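Local atomic coordinates of SSO1986 (Sulfolobus solfataricus, PDB entry 2X5Q), a protein that serves, possibly as a homodimer, as the Cmr7 subunit of the CMR ribonucleoprotein complex, a CRISPR RNA-carrying assembly of antiviral defence. Residues Ser35-Gln40 against Lys89-Asn94; Gly52-Leu57 against Arg110-His115; Thr141-Leu146 against Asn187-Lys192. All blocks are in the same frame, centred on the assembly; numbering follows the deposited sequence.

Contact 1: Ser35-Gln40 against Lys89-Asn94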
loop_
_atom_site.group_PDB
_atom_site.type_symbol
_atom_site.label_atom_id
_atom_site.label_comp_id
_atom_site.label_asym_id
_atom_site.label_seq_id
_atom_site.Cartn_x
_atom_site.Cartn_y
_atom_site.Cartn_z
ATOM N N SER A 35 16.374 -1.057 -14.079
ATOM C CA SER A 35 16.549 -2.111 -15.076
ATOM C C SER A 35 16.375 -3.484 -14.427
ATOM O O SER A 35 16.895 -3.747 -13.337
ATOM C CB SER A 35 17.914 -2.032 -15.748
ATOM O OG SER A 35 17.998 -0.880 -16.553
ATOM N N ILE A 36 15.657 -4.345 -15.136
ATOM C CA ILE A 36 15.309 -5.681 -14.680
ATOM C C ILE A 36 15.943 -6.711 -15.622
ATOM O O ILE A 36 16.029 -6.487 -16.823
ATOM C CB ILE A 36 13.770 -5.813 -14.629
ATOM C CG1 ILE A 36 13.248 -5.087 -13.384
ATOM C CG2 ILE A 36 13.313 -7.279 -14.637
ATOM C CD1 ILE A 36 11.731 -5.083 -13.256
ATOM N N GLU A 37 16.448 -7.799 -15.058
ATOM C CA GLU A 37 16.924 -8.939 -15.823
ATOM C C GLU A 37 15.924 -10.058 -15.603
ATOM O O GLU A 37 15.351 -10.172 -14.529
ATOM C CB GLU A 37 18.301 -9.367 -15.324
ATOM C CG GLU A 37 18.958 -10.463 -16.147
ATOM C CD GLU A 37 20.259 -10.973 -15.546
ATOM O OE1 GLU A 37 20.264 -11.407 -14.374
ATOM O OE2 GLU A 37 21.274 -10.972 -16.269
ATOM N N TYR A 38 15.683 -10.870 -16.614
ATOM C CA TYR A 38 14.834 -12.041 -16.432
ATOM C C TYR A 38 15.608 -13.297 -16.815
ATOM O O TYR A 38 16.575 -13.265 -17.600
ATOM C CB TYR A 38 13.539 -11.915 -17.219
ATOM C CG TYR A 38 13.773 -11.873 -18.692
ATOM C CD1 TYR A 38 13.861 -13.051 -19.421
ATOM C CD2 TYR A 38 13.952 -10.658 -19.362
ATOM C CE1 TYR A 38 14.107 -13.033 -20.762
ATOM C CE2 TYR A 38 14.213 -10.634 -20.725
ATOM C CZ TYR A 38 14.286 -11.828 -21.412
ATOM O OH TYR A 38 14.537 -11.854 -22.748
ATOM N N ASN A 39 15.192 -14.401 -16.220
ATOM C CA ASN A 39 15.836 -15.672 -16.466
ATOM C C ASN A 39 15.114 -16.311 -17.649
ATOM O O ASN A 39 13.925 -16.621 -17.563
ATOM C CB ASN A 39 15.777 -16.526 -15.202
ATOM C CG ASN A 39 16.497 -15.866 -14.008
ATOM O OD1 ASN A 39 17.644 -15.421 -14.126
ATOM N ND2 ASN A 39 15.828 -15.824 -12.850
ATOM N N GLN A 40 15.823 -16.457 -18.767
ATOM C CA GLN A 40 15.221 -16.967 -20.003
ATOM C C GLN A 40 14.617 -18.361 -19.797
ATOM O O GLN A 40 13.612 -18.698 -20.405
ATOM C CB GLN A 40 16.244 -16.992 -21.159
ATOM C CG GLN A 40 15.626 -17.178 -22.545
ATOM C CD GLN A 40 14.629 -16.083 -22.915
ATOM O OE1 GLN A 40 15.008 -14.926 -23.111
ATOM N NE2 GLN A 40 13.349 -16.446 -23.026
ATOM N N LYS A 89 15.424 -10.504 -11.606
ATOM C CA LYS A 89 15.836 -9.622 -10.532
ATOM C C LYS A 89 16.035 -8.186 -11.002
ATOM O O LYS A 89 16.293 -7.933 -12.168
ATOM C CB LYS A 89 17.115 -10.155 -9.899
ATOM C CG LYS A 89 18.326 -10.159 -10.807
ATOM C CD LYS A 89 19.525 -10.866 -10.153
ATOM C CE LYS A 89 20.322 -9.946 -9.249
ATOM N NZ LYS A 89 21.614 -10.583 -8.784
ATOM N N ILE A 90 15.932 -7.259 -10.057
ATOM C CA ILE A 90 16.209 -5.860 -10.306
ATOM C C ILE A 90 17.731 -5.704 -10.302
ATOM O O ILE A 90 18.380 -5.965 -9.297
ATOM C CB ILE A 90 15.519 -4.974 -9.246
ATOM C CG1 ILE A 90 14.006 -5.214 -9.292
ATOM C CG2 ILE A 90 15.814 -3.497 -9.493
ATOM C CD1 ILE A 90 13.230 -4.637 -8.157
ATOM N N LEU A 91 18.300 -5.329 -11.445
ATOM C CA LEU A 91 19.753 -5.158 -11.584
ATOM C C LEU A 91 20.220 -3.753 -11.232
ATOM O O LEU A 91 21.325 -3.570 -10.728
ATOM C CB LEU A 91 20.222 -5.486 -13.006
ATOM C CG LEU A 91 20.447 -6.959 -13.353
ATOM C CD1 LEU A 91 21.260 -7.061 -14.640
ATOM C CD2 LEU A 91 21.150 -7.704 -12.241
ATOM N N LYS A 92 19.384 -2.767 -11.523
ATOM C CA LYS A 92 19.669 -1.393 -11.161
ATOM C C LYS A 92 18.391 -0.795 -10.604
ATOM O O LYS A 92 17.310 -0.970 -11.178
ATOM C CB LYS A 92 20.171 -0.597 -12.375
ATOM C CG LYS A 92 20.379 0.858 -12.094
ATOM C CD LYS A 92 20.807 1.619 -13.331
ATOM C CE LYS A 92 19.632 1.929 -14.229
ATOM N NZ LYS A 92 20.064 2.702 -15.417
ATOM N N GLY A 93 18.516 -0.107 -9.476
ATOM C CA GLY A 93 17.365 0.470 -8.797
ATOM C C GLY A 93 17.166 -0.111 -7.409
ATOM O O GLY A 93 17.723 -1.155 -7.071
ATOM N N ASN A 94 16.366 0.588 -6.610
ATOM C CA ASN A 94 16.008 0.142 -5.278
ATOM C C ASN A 94 14.953 -0.925 -5.393
ATOM O O ASN A 94 14.006 -0.774 -6.168
ATOM C CB ASN A 94 15.431 1.293 -4.461
ATOM C CG ASN A 94 16.345 2.455 -4.388
ATOM O OD1 ASN A 94 15.969 3.573 -4.764
ATOM N ND2 ASN A 94 17.578 2.217 -3.930
HETATM O O HOH W 1 17.605 1.804 -16.589
#
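Ser35 O is gripped by two backbone amides at once: Leu91 N lies 2.8 Å from Ser35 O, and Lys92 N reaches the same oxygen at 3.2 Å. The Lys92 bond is the longer but the straighter of the two (168° at its hydrogen, against 144° for Leu91). The return bond runs from Ser35 N to Lys92 O. Further along, Glu37 and Lys89 form a hydrogen-bonded pair, with Glu37 N 2.9 Å from Lys89 O. Between these pairs Ile36 and Ile90 face each other as a non-hydrogen-bonded pair, their CG1 atoms 4.2 Å apart. Both branched, apolar chains lie on the face that rests on Val12 of strand 11-15, where their bulk suits a buried layer.

The opposite face, with Ser35, Glu37, Lys89 and Lys92, is polar. Glu37 sends CG anti to its backbone N (chi1 -174°) and continues extended, while its CB packs against Leu91 CG at 3.8 Å. The carboxylate does not touch the Lys89 ammonium, so any attraction between them is at longer range. Lys92 bends at chi3, and a water joins its tip to the small Ser35 hydroxyl, 2.7 Å from Ser35 OG and 2.9 Å from Lys92 NZ. That ammonium also donates to Ser32 O.

Two residues, Leu91 and Lys92, thus stand opposite the single Ser35. This is a classic beta bulge, placed where the chain turns a corner on strand 88-92, an outermost strand, within this chain, of a four-stranded antiparallel sheet in which strand 35-38 is its neighbour.

Contact 2: Gly52-Leu57 against Arg110-His115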
loop_
_atom_site.group_PDB
_atom_site.type_symbol
_atom_site.label_atom_id
_atom_site.label_comp_id
_atom_site.label_asym_id
_atom_site.label_seq_id
_atom_site.Cartn_x
_atom_site.Cartn_y
_atom_site.Cartn_z
ATOM N N GLY A 52 -4.189 -16.291 -24.097
ATOM C CA GLY A 52 -3.678 -14.948 -23.875
ATOM C C GLY A 52 -2.716 -14.866 -22.699
ATOM O O GLY A 52 -2.009 -15.822 -22.382
ATOM N N LEU A 53 -2.717 -13.709 -22.047
ATOM C CA LEU A 53 -1.843 -13.413 -20.921
ATOM C C LEU A 53 -2.567 -13.703 -19.602
ATOM O O LEU A 53 -3.778 -13.446 -19.476
ATOM C CB LEU A 53 -1.448 -11.930 -20.991
ATOM C CG LEU A 53 -0.461 -11.375 -19.963
ATOM C CD1 LEU A 53 0.818 -12.199 -19.949
ATOM C CD2 LEU A 53 -0.180 -9.894 -20.290
ATOM N N HIS A 54 -1.829 -14.240 -18.628
ATOM C CA HIS A 54 -2.400 -14.677 -17.343
ATOM C C HIS A 54 -1.549 -14.278 -16.156
ATOM O O HIS A 54 -0.336 -14.159 -16.270
ATOM C CB HIS A 54 -2.569 -16.201 -17.305
ATOM C CG HIS A 54 -3.377 -16.750 -18.436
ATOM N ND1 HIS A 54 -4.751 -16.653 -18.484
ATOM C CD2 HIS A 54 -3.004 -17.402 -19.562
ATOM C CE1 HIS A 54 -5.187 -17.204 -19.602
ATOM N NE2 HIS A 54 -4.148 -17.674 -20.270
ATOM N N ASN A 55 -2.208 -14.152 -15.001
ATOM C CA ASN A 55 -1.565 -13.863 -13.716
ATOM C C ASN A 55 -0.867 -12.515 -13.688
ATOM O O ASN A 55 0.364 -12.433 -13.526
ATOM C CB ASN A 55 -0.586 -14.966 -13.293
ATOM C CG ASN A 55 -1.245 -16.302 -13.154
ATOM O OD1 ASN A 55 -2.368 -16.389 -12.648
ATOM N ND2 ASN A 55 -0.560 -17.365 -13.605
ATOM N N ILE A 56 -1.669 -11.474 -13.828
ATOM C CA ILE A 56 -1.195 -10.107 -13.819
ATOM C C ILE A 56 -1.362 -9.534 -12.408
ATOM O O ILE A 56 -2.432 -9.627 -11.823
ATOM C CB ILE A 56 -1.980 -9.228 -14.821
ATOM C CG1 ILE A 56 -1.714 -9.662 -16.268
ATOM C CG2 ILE A 56 -1.588 -7.740 -14.675
ATOM C CD1 ILE A 56 -2.799 -10.473 -16.878
ATOM N N LEU A 57 -0.298 -8.948 -11.866
ATOM C CA LEU A 57 -0.377 -8.336 -10.537
ATOM C C LEU A 57 -0.824 -6.878 -10.619
ATOM O O LEU A 57 -0.252 -6.084 -11.366
ATOM C CB LEU A 57 0.962 -8.457 -9.812
ATOM C CG LEU A 57 0.976 -7.976 -8.361
ATOM C CD1 LEU A 57 0.118 -8.879 -7.486
ATOM C CD2 LEU A 57 2.423 -7.910 -7.876
ATOM N N ARG A 110 -6.761 -12.317 -14.153
ATOM C CA ARG A 110 -6.639 -13.308 -15.218
ATOM C C ARG A 110 -5.911 -14.526 -14.645
ATOM O O ARG A 110 -4.921 -14.984 -15.205
ATOM C CB ARG A 110 -5.870 -12.755 -16.421
ATOM C CG ARG A 110 -6.368 -11.422 -16.964
ATOM C CD ARG A 110 -7.653 -11.584 -17.692
ATOM N NE ARG A 110 -8.122 -10.327 -18.288
ATOM C CZ ARG A 110 -8.131 -10.024 -19.591
ATOM N NH1 ARG A 110 -7.664 -10.865 -20.514
ATOM N NH2 ARG A 110 -8.609 -8.841 -19.974
ATOM N N LYS A 111 -6.388 -15.016 -13.504
ATOM C CA LYS A 111 -5.662 -16.060 -12.755
ATOM C C LYS A 111 -5.614 -17.386 -13.511
ATOM O O LYS A 111 -6.616 -17.822 -14.061
ATOM C CB LYS A 111 -6.272 -16.288 -11.363
ATOM C CG LYS A 111 -5.738 -15.389 -10.282
ATOM C CD LYS A 111 -6.219 -15.851 -8.881
ATOM C CE LYS A 111 -5.275 -16.893 -8.233
ATOM N NZ LYS A 111 -5.446 -17.047 -6.727
ATOM N N LYS A 112 -4.436 -18.006 -13.543
ATOM C CA LYS A 112 -4.257 -19.329 -14.149
ATOM C C LYS A 112 -3.254 -20.134 -13.337
ATOM O O LYS A 112 -2.093 -19.754 -13.246
ATOM C CB LYS A 112 -3.740 -19.218 -15.585
ATOM C CG LYS A 112 -3.548 -20.585 -16.282
ATOM C CD LYS A 112 -2.477 -20.535 -17.366
ATOM C CE LYS A 112 -2.217 -21.910 -17.981
ATOM N NZ LYS A 112 -1.715 -22.898 -16.965
ATOM N N ASP A 113 -3.706 -21.249 -12.761
ATOM C CA ASP A 113 -2.822 -22.159 -12.038
ATOM C C ASP A 113 -1.835 -21.386 -11.144
ATOM O O ASP A 113 -0.620 -21.448 -11.328
ATOM C CB ASP A 113 -2.084 -23.066 -13.026
ATOM C CG ASP A 113 -3.037 -23.861 -13.924
ATOM O OD1 ASP A 113 -4.264 -23.837 -13.679
ATOM O OD2 ASP A 113 -2.560 -24.514 -14.884
ATOM N N VAL A 114 -2.396 -20.629 -10.204
ATOM C CA VAL A 114 -1.630 -19.910 -9.183
ATOM C C VAL A 114 -1.807 -20.650 -7.872
ATOM O O VAL A 114 -2.907 -21.076 -7.516
ATOM C CB VAL A 114 -2.101 -18.436 -9.041
ATOM C CG1 VAL A 114 -1.855 -17.890 -7.618
ATOM C CG2 VAL A 114 -1.400 -17.555 -10.071
ATOM N N HIS A 115 -0.714 -20.825 -7.157
ATOM C CA HIS A 115 -0.723 -21.678 -5.990
ATOM C C HIS A 115 0.530 -21.436 -5.185
ATOM O O HIS A 115 1.547 -21.019 -5.719
ATOM C CB HIS A 115 -0.749 -23.143 -6.433
ATOM C CG HIS A 115 0.345 -23.489 -7.398
ATOM N ND1 HIS A 115 1.456 -24.221 -7.035
ATOM C CD2 HIS A 115 0.519 -23.160 -8.701
ATOM C CE1 HIS A 115 2.258 -24.346 -8.079
ATOM N NE2 HIS A 115 1.709 -23.716 -9.104
HETATM O O HOH W 2 -5.981 -13.251 -20.720
#
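Asn55 turns the end of its side chain to the backbone of Lys112 and uses both halves of the amide: OD1 accepts from Lys112 N at 2.8 Å, and ND2 donates to Lys112 O at 2.9 Å. The second bond lies in the amide plane of Asn55 and on a lone pair of Lys112 O. Val45 O is another acceptor for ND2, so this buried group is well satisfied. Val114 and Asn55 run antiparallel past one another, with Val114 CG2 close to Asn55 OD1. Asn55 N donates to Arg110 O, which lies 2.8 Å away and at the edge of the His54 ring.

The Lys112 chain runs obliquely across His54, its aliphatic CD over one ring face at 4.2 Å from the centroid, a CH-pi contact that a long methylene chain provides readily. His54 NE2 is hydrogen-bonded to Asp49 OD1. Arg110 CG, beside its own backbone N (chi1 -52°), lies 3.7 Å from Ile56 CD1; the two chains run side by side, pointing the same way.

Asparagine also suits the left-handed backbone of Asn55, which with Ile56 faces Ile109 in a G1 beta bulge. The bonds of Asn55 to Arg110 and Lys112 tie the loop between strands 108-109 and 117-123 to strand 52-60, with strand 47-49 beside Lys112 and helix 172-185 against Leu53, Ile56 and Arg110.

Contact 3: Thr141-Leu146 against Asn187-Lys192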
loop_
_atom_site.group_PDB
_atom_site.type_symbol
_atom_site.label_atom_id
_atom_site.label_comp_id
_atom_site.label_asym_id
_atom_site.label_seq_id
_atom_site.Cartn_x
_atom_site.Cartn_y
_atom_site.Cartn_z
ATOM N N THR A 141 -1.150 12.546 -9.853
ATOM C CA THR A 141 -1.235 11.179 -10.338
ATOM C C THR A 141 -2.329 11.139 -11.400
ATOM O O THR A 141 -3.398 11.745 -11.230
ATOM C CB THR A 141 -1.527 10.197 -9.196
ATOM O OG1 THR A 141 -2.863 10.406 -8.700
ATOM C CG2 THR A 141 -0.539 10.421 -8.074
ATOM N N SER A 142 -2.051 10.450 -12.500
ATOM C CA SER A 142 -2.937 10.455 -13.640
ATOM C C SER A 142 -3.124 9.061 -14.145
ATOM O O SER A 142 -2.182 8.283 -14.176
ATOM C CB SER A 142 -2.341 11.299 -14.766
ATOM O OG SER A 142 -1.994 12.565 -14.270
ATOM N N PHE A 143 -4.348 8.778 -14.567
ATOM C CA PHE A 143 -4.679 7.533 -15.203
ATOM C C PHE A 143 -4.100 7.526 -16.618
ATOM O O PHE A 143 -4.311 8.463 -17.392
ATOM C CB PHE A 143 -6.200 7.373 -15.241
ATOM C CG PHE A 143 -6.658 6.169 -16.007
ATOM C CD1 PHE A 143 -6.695 4.925 -15.404
ATOM C CD2 PHE A 143 -7.048 6.282 -17.332
ATOM C CE1 PHE A 143 -7.112 3.817 -16.098
ATOM C CE2 PHE A 143 -7.469 5.172 -18.034
ATOM C CZ PHE A 143 -7.505 3.940 -17.416
ATOM N N VAL A 144 -3.371 6.466 -16.941
ATOM C CA VAL A 144 -2.760 6.309 -18.252
ATOM C C VAL A 144 -3.151 4.962 -18.839
ATOM O O VAL A 144 -3.210 3.962 -18.132
ATOM C CB VAL A 144 -1.223 6.421 -18.168
ATOM C CG1 VAL A 144 -0.611 6.388 -19.575
ATOM C CG2 VAL A 144 -0.821 7.731 -17.438
ATOM N N SER A 145 -3.468 4.949 -20.132
ATOM C CA SER A 145 -3.641 3.686 -20.851
ATOM C C SER A 145 -2.494 3.534 -21.842
ATOM O O SER A 145 -1.812 4.500 -22.176
ATOM C CB SER A 145 -4.990 3.647 -21.555
ATOM O OG SER A 145 -5.011 4.578 -22.612
ATOM N N LEU A 146 -2.258 2.310 -22.294
ATOM C CA LEU A 146 -1.180 2.074 -23.257
ATOM C C LEU A 146 -1.554 2.644 -24.624
ATOM O O LEU A 146 -2.638 2.377 -25.138
ATOM C CB LEU A 146 -0.866 0.585 -23.397
ATOM C CG LEU A 146 -0.066 -0.103 -22.296
ATOM C CD1 LEU A 146 0.433 -1.437 -22.805
ATOM C CD2 LEU A 146 1.107 0.751 -21.803
ATOM N N ASN A 187 -3.619 -0.474 -18.096
ATOM C CA ASN A 187 -3.794 0.884 -17.624
ATOM C C ASN A 187 -3.067 1.022 -16.285
ATOM O O ASN A 187 -2.879 0.035 -15.561
ATOM C CB ASN A 187 -5.264 1.203 -17.425
ATOM C CG ASN A 187 -6.102 0.870 -18.620
ATOM O OD1 ASN A 187 -5.695 1.093 -19.758
ATOM N ND2 ASN A 187 -7.299 0.344 -18.374
ATOM N N TYR A 188 -2.654 2.240 -15.965
ATOM C CA TYR A 188 -1.897 2.503 -14.752
ATOM C C TYR A 188 -1.966 3.980 -14.377
ATOM O O TYR A 188 -2.460 4.822 -15.144
ATOM C CB TYR A 188 -0.434 2.055 -14.908
ATOM C CG TYR A 188 0.341 2.763 -16.018
ATOM C CD1 TYR A 188 1.189 3.818 -15.738
ATOM C CD2 TYR A 188 0.217 2.369 -17.343
ATOM C CE1 TYR A 188 1.902 4.479 -16.755
ATOM C CE2 TYR A 188 0.928 3.006 -18.363
ATOM C CZ TYR A 188 1.765 4.061 -18.058
ATOM O OH TYR A 188 2.450 4.705 -19.055
ATOM N N TYR A 189 -1.508 4.275 -13.164
ATOM C CA TYR A 189 -1.454 5.643 -12.666
ATOM C C TYR A 189 0.008 6.057 -12.596
ATOM O O TYR A 189 0.840 5.338 -12.036
ATOM C CB TYR A 189 -2.128 5.752 -11.295
ATOM C CG TYR A 189 -3.631 5.754 -11.396
ATOM C CD1 TYR A 189 -4.348 6.935 -11.297
ATOM C CD2 TYR A 189 -4.338 4.567 -11.618
ATOM C CE1 TYR A 189 -5.734 6.943 -11.408
ATOM C CE2 TYR A 189 -5.724 4.571 -11.725
ATOM C CZ TYR A 189 -6.405 5.757 -11.620
ATOM O OH TYR A 189 -7.754 5.769 -11.738
ATOM N N SER A 190 0.334 7.172 -13.234
ATOM C CA SER A 190 1.687 7.706 -13.154
ATOM C C SER A 190 1.656 8.984 -12.350
ATOM O O SER A 190 0.665 9.715 -12.365
ATOM C CB SER A 190 2.295 7.948 -14.535
ATOM O OG SER A 190 1.809 9.110 -15.125
ATOM N N ILE A 191 2.738 9.229 -11.629
ATOM C CA ILE A 191 2.844 10.380 -10.756
ATOM C C ILE A 191 3.935 11.287 -11.299
ATOM O O ILE A 191 4.979 10.811 -11.755
ATOM C CB ILE A 191 3.096 9.948 -9.291
ATOM C CG1 ILE A 191 3.145 11.158 -8.356
ATOM C CG2 ILE A 191 4.349 9.078 -9.167
ATOM C CD1 ILE A 191 2.973 10.773 -6.891
ATOM N N LYS A 192 3.674 12.586 -11.260
ATOM C CA LYS A 192 4.581 13.591 -11.798
ATOM C C LYS A 192 4.559 14.833 -10.908
ATOM O O LYS A 192 3.524 15.165 -10.317
ATOM C CB LYS A 192 4.160 13.955 -13.226
ATOM C CG LYS A 192 4.993 15.056 -13.843
ATOM C CD LYS A 192 4.524 15.475 -15.214
ATOM C CE LYS A 192 5.318 16.700 -15.685
ATOM N NZ LYS A 192 6.794 16.399 -15.740
HETATM O O HOH W 3 0.538 12.407 -13.528
HETATM O O HOH W 4 -4.036 0.314 -21.744
#
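Phe143 reaches from its strand over Tyr189 and on to Asn187. Its CB sits above the Tyr189 ring, 4.2 Å from the centroid, in a CH-pi contact. CG is anti to the backbone N (chi1 174°); beyond it the CD1 edge meets Tyr189 CE2 at 3.8 Å. The pair is an offset edge-to-face stack, the planes turned 70° apart, with the Phe143 edge directed at the Tyr189 face. Farther out, CE1 and CZ both press on Asn187: Phe143 CE1 is 3.5 Å from Asn187 CB, while CZ also approaches CG and ND2 of the amide. A flat, long aromatic suits this span, since it can touch a ring at its root and a polar side chain at its tip. On the same face Thr141 CG2 packs on Ile191 CD1 at 3.7 Å.

On the other face of the two strands, Val144 lies over Tyr188, its CB in a CH-pi contact 3.9 Å from the ring centroid, offset toward the rim. Tyr188 CG lies between its backbone N and carbonyl carbon (chi1 61°). Beta-branched Val144 offers both CB and CG1 to the flat ring, while the Tyr188 hydroxyl reaches Glu66 and Asn18 N. Beyond the strand, Leu146 CD2 comes to the ring edge, 4.1 Å from Tyr188 CE2. The backbones are joined by paired bonds between Ser142 and Ser190 and between Val144 and Tyr188, and a water ties Ser142 OG to Ser190 O.

Strands 139-144 and 188-193 pair antiparallel; helices 148-162, 164-169 and 172-185 lie between them in the chain. Leu146 packs against helices 148-162 and 172-185, whereas strand 188-193 also makes backbone bonds with Ile64 of strand 62-65 and with Tyr80.

Contacts 1 and 2 interleave along the chain, in the order 35-40, 52-57, 89-94, 110-115, whereas contact 3 follows both. The centres of contacts 1 and 2 lie about 21 Å apart, and the centre of contact 3 is about 23 Å from each; none touches another. Strand 11-15, which supports the isoleucines of contact 1, belongs to the mixed sheet that also holds strand 52-60 of contact 2. Helix 172-185 packs against both contacts 2 and 3, and helix 148-162 meets Tyr38 of contact 1 and Leu146 of contact 3. Contacts 1 and 3 flank the chain's centre. Crossed pairings and shared helices thus join sequence-distant parts into one compact fold.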